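Malyl-CoA lyase/beta-methylmalyl-CoA lyase (Methylobacterium extorquens, PDB 5UGR) belongs to the HpcH/HpaI aldolase and citrate lyase family, a group of TIM-barrel enzymes, and binds magnesium in a six-chain assembly. Local coordinates at residues T276-I281 with R309-L314; G249-W254 with I315-A320; G294-S297 with L302-I305. One frame throughout, in Å; residues are numbered along the deposited sequence. Where two conformers were deposited one is given.

Contact 1 (T276-I281 with R309-L314)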
loop_
_atom_site.group_PDB
_atom_site.type_symbol
_atom_site.label_atom_id
_atom_site.label_comp_id
_atom_site.label_asym_id
_atom_site.label_seq_id
_atom_site.Cartn_x
_atom_site.Cartn_y
_atom_site.Cartn_z
ATOM N N THR A 276 36.048 -10.690 -18.318
ATOM C CA THR A 276 36.657 -9.767 -19.275
ATOM C C THR A 276 35.757 -8.598 -19.665
ATOM O O THR A 276 36.213 -7.425 -19.593
ATOM C CB THR A 276 37.169 -10.530 -20.491
ATOM O OG1 THR A 276 38.239 -11.367 -20.023
ATOM C CG2 THR A 276 37.639 -9.566 -21.608
ATOM N N LYS A 277 34.480 -8.882 -19.934
ATOM C CA LYS A 277 33.534 -7.797 -20.234
ATOM C C LYS A 277 33.409 -6.806 -19.099
ATOM O O LYS A 277 33.369 -5.570 -19.331
ATOM C CB LYS A 277 32.157 -8.323 -20.606
ATOM C CG LYS A 277 31.118 -7.234 -20.854
ATOM C CD LYS A 277 29.797 -7.724 -21.427
ATOM C CE LYS A 277 29.176 -6.561 -22.219
ATOM N NZ LYS A 277 27.795 -6.820 -22.694
ATOM N N ALA A 278 33.289 -7.323 -17.879
ATOM C CA ALA A 278 33.257 -6.460 -16.702
ATOM C C ALA A 278 34.537 -5.594 -16.581
ATOM O O ALA A 278 34.446 -4.382 -16.293
ATOM C CB ALA A 278 32.961 -7.235 -15.404
ATOM N N ARG A 279 35.703 -6.196 -16.811
ATOM C CA ARG A 279 36.967 -5.436 -16.746
ATOM C C ARG A 279 37.019 -4.346 -17.797
ATOM O O ARG A 279 37.481 -3.228 -17.528
ATOM C CB ARG A 279 38.203 -6.337 -16.860
ATOM C CG ARG A 279 38.339 -7.291 -15.668
ATOM C CD ARG A 279 39.755 -7.646 -15.299
ATOM N NE ARG A 279 39.824 -8.734 -14.340
ATOM C CZ ARG A 279 39.879 -8.624 -13.000
ATOM N NH1 ARG A 279 39.854 -7.437 -12.353
ATOM N NH2 ARG A 279 39.956 -9.756 -12.292
ATOM N N ARG A 280 36.454 -4.628 -18.942
ATOM C CA ARG A 280 36.441 -3.639 -20.017
ATOM C C ARG A 280 35.474 -2.515 -19.757
ATOM O O ARG A 280 35.709 -1.383 -20.167
ATOM C CB ARG A 280 36.095 -4.305 -21.342
ATOM C CG ARG A 280 37.219 -5.263 -21.778
ATOM C CD ARG A 280 36.957 -5.860 -23.134
ATOM N NE ARG A 280 37.057 -4.858 -24.190
ATOM C CZ ARG A 280 36.109 -4.610 -25.114
ATOM N NH1 ARG A 280 35.017 -5.319 -25.184
ATOM N NH2 ARG A 280 36.260 -3.626 -25.996
ATOM N N ILE A 281 34.383 -2.826 -19.060
ATOM C CA ILE A 281 33.485 -1.797 -18.588
ATOM C C ILE A 281 34.223 -0.838 -17.632
ATOM O O ILE A 281 34.078 0.377 -17.749
ATOM C CB ILE A 281 32.204 -2.394 -17.976
ATOM C CG1 ILE A 281 31.293 -2.938 -19.085
ATOM C CG2 ILE A 281 31.457 -1.358 -17.169
ATOM C CD1 ILE A 281 30.138 -3.832 -18.590
ATOM N N ARG A 309 27.393 -0.834 -11.995
ATOM C CA ARG A 309 27.335 -1.439 -10.676
ATOM C C ARG A 309 27.395 -2.948 -10.693
ATOM O O ARG A 309 28.067 -3.551 -9.831
ATOM C CB ARG A 309 26.170 -0.888 -9.848
ATOM C CG ARG A 309 26.289 0.585 -9.550
ATOM C CD ARG A 309 25.096 1.219 -8.852
ATOM N NE ARG A 309 25.439 2.545 -8.317
ATOM C CZ ARG A 309 24.783 3.152 -7.350
ATOM N NH1 ARG A 309 23.666 2.604 -6.815
ATOM N NH2 ARG A 309 25.216 4.337 -6.966
ATOM N N MET A 310 26.756 -3.574 -11.688
ATOM C CA MET A 310 26.895 -5.018 -11.875
ATOM C C MET A 310 28.303 -5.433 -12.196
ATOM O O MET A 310 28.775 -6.464 -11.720
ATOM C CB MET A 310 25.940 -5.547 -12.938
ATOM C CG MET A 310 24.507 -5.403 -12.553
ATOM S SD MET A 310 23.346 -6.333 -13.611
ATOM C CE MET A 310 23.592 -8.022 -12.986
ATOM N N ALA A 311 28.985 -4.648 -13.017
ATOM C CA ALA A 311 30.357 -4.954 -13.398
ATOM C C ALA A 311 31.297 -4.855 -12.199
ATOM O O ALA A 311 32.131 -5.742 -11.987
ATOM C CB ALA A 311 30.810 -4.027 -14.506
ATOM N N GLU A 312 31.105 -3.819 -11.393
ATOM C CA GLU A 312 31.925 -3.659 -10.199
ATOM C C GLU A 312 31.751 -4.860 -9.249
ATOM O O GLU A 312 32.729 -5.370 -8.704
ATOM C CB GLU A 312 31.586 -2.351 -9.479
ATOM C CG GLU A 312 32.022 -1.109 -10.210
ATOM C CD GLU A 312 31.548 0.197 -9.603
ATOM O OE1 GLU A 312 30.462 0.196 -8.972
ATOM O OE2 GLU A 312 32.245 1.222 -9.834
ATOM N N ALA A 313 30.496 -5.323 -9.094
ATOM C CA ALA A 313 30.213 -6.468 -8.203
ATOM C C ALA A 313 30.874 -7.755 -8.736
ATOM O O ALA A 313 31.528 -8.527 -7.950
ATOM C CB ALA A 313 28.702 -6.649 -8.017
ATOM N N LEU A 314 30.767 -7.974 -10.050
ATOM C CA LEU A 314 31.355 -9.181 -10.629
ATOM C C LEU A 314 32.873 -9.196 -10.470
ATOM O O LEU A 314 33.463 -10.253 -10.192
ATOM C CB LEU A 314 30.988 -9.356 -12.087
ATOM C CG LEU A 314 31.527 -10.623 -12.757
ATOM C CD1 LEU A 314 31.013 -11.865 -12.049
ATOM C CD2 LEU A 314 31.119 -10.596 -14.219
#

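Contact 2 (G249-W254 with I315-A320)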
loop_
_atom_site.group_PDB
_atom_site.type_symbol
_atom_site.label_atom_id
_atom_site.label_comp_id
_atom_site.label_asym_id
_atom_site.label_seq_id
_atom_site.Cartn_x
_atom_site.Cartn_y
_atom_site.Cartn_z
ATOM N N GLY A 249 20.888 -17.127 -13.588
ATOM C CA GLY A 249 21.526 -16.029 -12.868
ATOM C C GLY A 249 21.796 -16.269 -11.399
ATOM O O GLY A 249 22.198 -15.321 -10.705
ATOM N N PHE A 250 21.514 -17.470 -10.882
ATOM C CA PHE A 250 21.895 -17.737 -9.491
ATOM C C PHE A 250 23.420 -17.712 -9.350
ATOM O O PHE A 250 24.152 -18.050 -10.294
ATOM C CB PHE A 250 21.405 -19.103 -9.026
ATOM C CG PHE A 250 19.956 -19.149 -8.581
ATOM C CD1 PHE A 250 18.905 -18.851 -9.460
ATOM C CD2 PHE A 250 19.660 -19.365 -7.260
ATOM C CE1 PHE A 250 17.578 -18.836 -9.023
ATOM C CE2 PHE A 250 18.353 -19.369 -6.825
ATOM C CZ PHE A 250 17.305 -19.095 -7.709
ATOM N N GLU A 251 23.867 -17.322 -8.163
ATOM C CA GLU A 251 25.276 -17.081 -7.894
ATOM C C GLU A 251 25.962 -18.165 -7.117
ATOM O O GLU A 251 27.197 -18.167 -7.064
ATOM C CB GLU A 251 25.296 -15.751 -7.059
ATOM C CG GLU A 251 26.571 -15.190 -6.776
ATOM C CD GLU A 251 26.433 -13.738 -6.396
ATOM O OE1 GLU A 251 27.393 -13.355 -5.729
ATOM O OE2 GLU A 251 25.439 -13.085 -6.876
ATOM N N GLY A 252 25.187 -19.066 -6.484
ATOM C CA GLY A 252 25.775 -20.168 -5.720
ATOM C C GLY A 252 24.748 -21.151 -5.264
ATOM O O GLY A 252 23.543 -20.985 -5.543
ATOM N N LYS A 253 25.220 -22.210 -4.591
ATOM C CA LYS A 253 24.349 -23.291 -4.141
ATOM C C LYS A 253 24.896 -23.894 -2.860
ATOM O O LYS A 253 26.133 -23.907 -2.589
ATOM C CB LYS A 253 24.211 -24.391 -5.202
ATOM C CG LYS A 253 23.187 -25.489 -4.928
ATOM C CD LYS A 253 22.935 -26.382 -6.119
ATOM C CE LYS A 253 22.015 -27.544 -5.817
ATOM N NZ LYS A 253 20.720 -27.068 -5.268
ATOM N N TRP A 254 23.942 -24.405 -2.052
ATOM C CA TRP A 254 24.337 -25.086 -0.846
ATOM C C TRP A 254 25.085 -26.395 -1.131
ATOM O O TRP A 254 24.797 -27.103 -2.079
ATOM C CB TRP A 254 23.144 -25.418 0.046
ATOM C CG TRP A 254 22.477 -24.229 0.666
ATOM C CD1 TRP A 254 22.483 -22.915 0.245
ATOM C CD2 TRP A 254 21.610 -24.286 1.787
ATOM N NE1 TRP A 254 21.696 -22.157 1.075
ATOM C CE2 TRP A 254 21.134 -22.974 2.031
ATOM C CE3 TRP A 254 21.191 -25.318 2.605
ATOM C CZ2 TRP A 254 20.260 -22.696 3.066
ATOM C CZ3 TRP A 254 20.335 -25.059 3.626
ATOM C CH2 TRP A 254 19.851 -23.758 3.856
ATOM N N ILE A 315 33.508 -8.047 -10.650
ATOM C CA ILE A 315 34.951 -7.958 -10.481
ATOM C C ILE A 315 35.391 -8.212 -9.058
ATOM O O ILE A 315 36.415 -8.864 -8.820
ATOM C CB ILE A 315 35.510 -6.661 -11.028
ATOM C CG1 ILE A 315 35.400 -6.628 -12.563
ATOM C CG2 ILE A 315 36.976 -6.473 -10.628
ATOM C CD1 ILE A 315 35.820 -7.889 -13.320
ATOM N N GLN A 316 34.633 -7.710 -8.092
ATOM C CA GLN A 316 35.012 -7.948 -6.703
ATOM C C GLN A 316 35.020 -9.450 -6.414
ATOM O O GLN A 316 35.871 -9.956 -5.691
ATOM C CB GLN A 316 34.097 -7.174 -5.714
ATOM C CG GLN A 316 34.352 -5.645 -5.637
ATOM C CD GLN A 316 35.765 -5.224 -5.225
ATOM O OE1 GLN A 316 36.377 -4.384 -5.903
ATOM N NE2 GLN A 316 36.287 -5.776 -4.122
ATOM N N LYS A 317 34.035 -10.141 -6.954
ATOM C CA LYS A 317 33.930 -11.605 -6.894
ATOM C C LYS A 317 35.068 -12.377 -7.616
ATOM O O LYS A 317 35.655 -13.336 -7.053
ATOM C CB LYS A 317 32.514 -12.057 -7.357
ATOM C CG LYS A 317 31.387 -11.988 -6.304
ATOM C CD LYS A 317 30.694 -10.625 -6.156
ATOM C CE LYS A 317 29.174 -10.634 -6.289
ATOM N NZ LYS A 317 28.397 -10.943 -5.035
ATOM N N ALA A 318 35.423 -11.942 -8.827
ATOM C CA ALA A 318 36.552 -12.508 -9.571
ATOM C C ALA A 318 37.873 -12.286 -8.831
ATOM O O ALA A 318 38.760 -13.150 -8.780
ATOM C CB ALA A 318 36.624 -11.896 -10.970
ATOM N N ASP A 319 38.001 -11.108 -8.237
ATOM C CA ASP A 319 39.235 -10.772 -7.521
ATOM C C ASP A 319 39.356 -11.684 -6.318
ATOM O O ASP A 319 40.448 -12.101 -5.955
ATOM C CB ASP A 319 39.206 -9.315 -7.055
ATOM C CG ASP A 319 39.395 -8.299 -8.212
ATOM O OD1 ASP A 319 39.712 -8.690 -9.397
ATOM O OD2 ASP A 319 39.293 -7.082 -7.875
ATOM N N ALA A 320 38.233 -11.959 -5.644
ATOM C CA ALA A 320 38.250 -12.858 -4.464
ATOM C C ALA A 320 38.727 -14.257 -4.804
ATOM O O ALA A 320 39.455 -14.891 -4.050
ATOM C CB ALA A 320 36.868 -12.938 -3.847
HETATM O O HOH W 1 25.613 -10.404 -6.844
#

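Contact 3 (G294-S297 with L302-I305)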
loop_
_atom_site.group_PDB
_atom_site.type_symbol
_atom_site.label_atom_id
_atom_site.label_comp_id
_atom_site.label_asym_id
_atom_site.label_seq_id
_atom_site.Cartn_x
_atom_site.Cartn_y
_atom_site.Cartn_z
ATOM N N GLY A 294 30.576 12.385 -19.363
ATOM C CA GLY A 294 29.730 11.779 -18.328
ATOM C C GLY A 294 29.258 10.372 -18.714
ATOM O O GLY A 294 29.091 9.477 -17.846
ATOM N N ALA A 295 29.002 10.166 -20.010
ATOM C CA ALA A 295 28.553 8.834 -20.492
ATOM C C ALA A 295 29.760 7.875 -20.835
ATOM O O ALA A 295 30.679 8.204 -21.550
ATOM C CB ALA A 295 27.673 8.973 -21.717
ATOM N N VAL A 296 29.663 6.679 -20.322
ATOM C CA VAL A 296 30.585 5.588 -20.559
ATOM C C VAL A 296 30.117 4.815 -21.803
ATOM O O VAL A 296 28.940 4.492 -21.950
ATOM C CB VAL A 296 30.605 4.695 -19.318
ATOM C CG1 VAL A 296 31.454 3.452 -19.539
ATOM C CG2 VAL A 296 31.032 5.478 -18.082
ATOM N N SER A 297 31.047 4.511 -22.701
ATOM C CA SER A 297 30.786 3.820 -23.941
ATOM C C SER A 297 31.730 2.597 -24.022
ATOM O O SER A 297 32.939 2.704 -23.709
ATOM C CB SER A 297 31.201 4.812 -25.092
ATOM O OG SER A 297 30.845 4.291 -26.261
ATOM N N LEU A 302 26.301 2.700 -24.973
ATOM C CA LEU A 302 26.270 3.365 -23.667
ATOM C C LEU A 302 26.174 2.315 -22.568
ATOM O O LEU A 302 25.329 1.412 -22.689
ATOM C CB LEU A 302 25.094 4.351 -23.582
ATOM C CG LEU A 302 24.992 5.145 -22.294
ATOM C CD1 LEU A 302 24.286 6.482 -22.492
ATOM C CD2 LEU A 302 24.124 4.422 -21.309
ATOM N N ILE A 303 27.016 2.432 -21.544
ATOM C CA ILE A 303 26.984 1.538 -20.410
ATOM C C ILE A 303 26.421 2.332 -19.248
ATOM O O ILE A 303 27.055 3.252 -18.761
ATOM C CB ILE A 303 28.369 0.965 -20.044
ATOM C CG1 ILE A 303 29.078 0.358 -21.257
ATOM C CG2 ILE A 303 28.204 -0.060 -18.933
ATOM C CD1 ILE A 303 28.349 -0.775 -21.950
ATOM N N ASP A 304 25.213 1.978 -18.806
ATOM C CA ASP A 304 24.514 2.781 -17.803
ATOM C C ASP A 304 24.967 2.459 -16.356
ATOM O O ASP A 304 25.748 1.516 -16.136
ATOM C CB ASP A 304 22.978 2.656 -17.987
ATOM C CG ASP A 304 22.432 1.289 -17.770
ATOM O OD1 ASP A 304 23.084 0.426 -17.126
ATOM O OD2 ASP A 304 21.221 1.090 -18.121
ATOM N N ILE A 305 24.501 3.269 -15.383
ATOM C CA ILE A 305 24.958 3.098 -14.014
ATOM C C ILE A 305 24.562 1.727 -13.446
ATOM O O ILE A 305 25.356 1.114 -12.724
ATOM C CB ILE A 305 24.501 4.267 -13.117
ATOM C CG1 ILE A 305 25.095 4.183 -11.726
ATOM C CG2 ILE A 305 22.949 4.375 -13.044
ATOM C CD1 ILE A 305 24.895 5.444 -10.909
HETATM O O HOH W 2 27.202 5.974 -18.466
#

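Contact 1 (T276-I281 with R309-L314)
Ala278 and Ala311 mark the point where two helical segments cross, their axes 8.7 Å apart at closest approach and their N-to-C directions 121° apart. The CA atoms of these two alanines lie 4.6 Å from each other. Ala278 points its methyl at 309-314. There its CB lies 4.0 Å from Ala311 CB and 3.8 Å from Ala311 O, so it packs on backbone as well as on side chain. Ile281, three residues on, packs on the methyl of Ala311 with both its branches. The CG2 of Ile281 is anti to the backbone N and beside the carbonyl carbon, which brings it to 3.8 Å from Ala311 CB. The longer arm reaches the same atom, with Ile281 CD1 4.1 Å from Ala311 CB. Leu314 was modelled in two conformers. In one of them its CD2 approaches Ala278 CB, but this contact is less certain than the others. Around the crossing, Ile281 also rests on Leu298 of the hairpin, and Glu312 touches Leu282 and Met285 of helix 272-291. Met310, on the same helix as Ala311, packs on Ala170 of a second subunit. The touching residues are all buried and meet almost wholly through methyl groups, with the Ala311 carbonyl oxygen the one polar atom touched. Small methyls at the crossing let the helix backbones come close, and the fit rests on shape and the exclusion of water.

Contact 2 (G249-W254 with I315-A320)
Lys317 NZ donates to Glu251 OE1 over 2.7 Å, a short salt bridge between two buried side chains. The ammonium group uses the syn lone pair of OE1, the one on the side of the other carboxylate oxygen. The two side chains cross at about a right angle, and Lys317 CE follows its nitrogen to 3.3 Å from Glu251 OE1. A water sits beside the pair. It donates to Glu251 OE2 at 2.7 Å and accepts a weak bond from Lys317 NZ at 3.4 Å. Both charges have further partners: Lys317 NZ also binds Arg12 O, and Glu251 OE2 forms a salt bridge with Arg173 NH1 of a second subunit. The carboxylate thus probably stays ionised although it is buried.

Torsions set the reach. Glu251 runs extended, with CG anti to the backbone N (chi1 -173°). Lys317 bends at chi2, chi3 and chi4 to bring its nitrogen to the carboxylate. The gap it bridges is wide, since the CA atoms of Glu251 and Lys317 are 10.3 Å apart.

Glu251 leads toward strand 252-255, the eighth and last strand of the TIM barrel. Lys317 belongs to the final helix, 305-322, so the bridge ties that helix to the barrel wall. Backbone bonds from Glu251 to Pro224 and from Lys253 to Arg15 and Glu17 set this strand between the seventh and the first. Just upstream, Gly249 ends helix 235-248 in a Schellman motif. Its phi of 122° turns the chain out of the helix and into the short run to Glu251.

Contact 3 (G294-S297 with L302-I305)
Val296 and Ile303 lie across from each other on one face of a small two-stranded sheet, and their side chains cross obliquely. Val296 CG1, anti to the backbone N at chi1 175°, is the branch that touches, 4.0 Å from Ile303 CB. This face lies against helices 272-291 and 305-322. Val296 rests on Ala284, Met285 and Ala288 of helix 272-291, and both residues reach Ile308 of helix 305-322. Leu302 points to the other face, the one it shares with Ser297. Leu302 CD1 meets Ala295 CB at 4.3 Å. Ala295 and Leu302 both pack on Tyr84 of a second subunit.

The backbones are held by one direct bond, from Ile303 N to Val296 O, 2.8 Å long and nearly straight at 169°. The donor is tilted 35° from the carbonyl plane. Leu302 CA adds a CA-H...O contact of 3.4 Å to the same Val296 O. A water links the other two polar backbone atoms of the pair: it donates to Ile303 O at 2.7 Å and accepts from Val296 N at 3.2 Å. Beyond it the strands part. Asp304 takes the N-cap position of the next helix, and its OD2 forms a salt bridge with Lys106 of the second subunit. Two short antiparallel strands joined by a tight connection make a beta hairpin, here linking helices 272-291 and 305-322.

Contact 1 lies between the other two, about 13 Å from each between centres. It meets contact 2 along shared helix 305-322: Arg279 NH2 forms a salt bridge to Asp319 OD1 (3.1 Å), and Ala278 CB packs on Ile315 CD1 at 3.6 Å. It meets contact 3 where Ile281 CG2 touches Ile303 CG2 at 3.9 Å. Contacts 2 and 3, about 12 Å apart at their nearest atoms, both reach the second subunit. A bound magnesium ion lies about 10 Å from the side chain of Leu302 and about 14 Å from that of Ile281. This is not the ion of the chain's own barrel; it is consistent with the Asp45, Glu140 and Asp167 site of the second subunit.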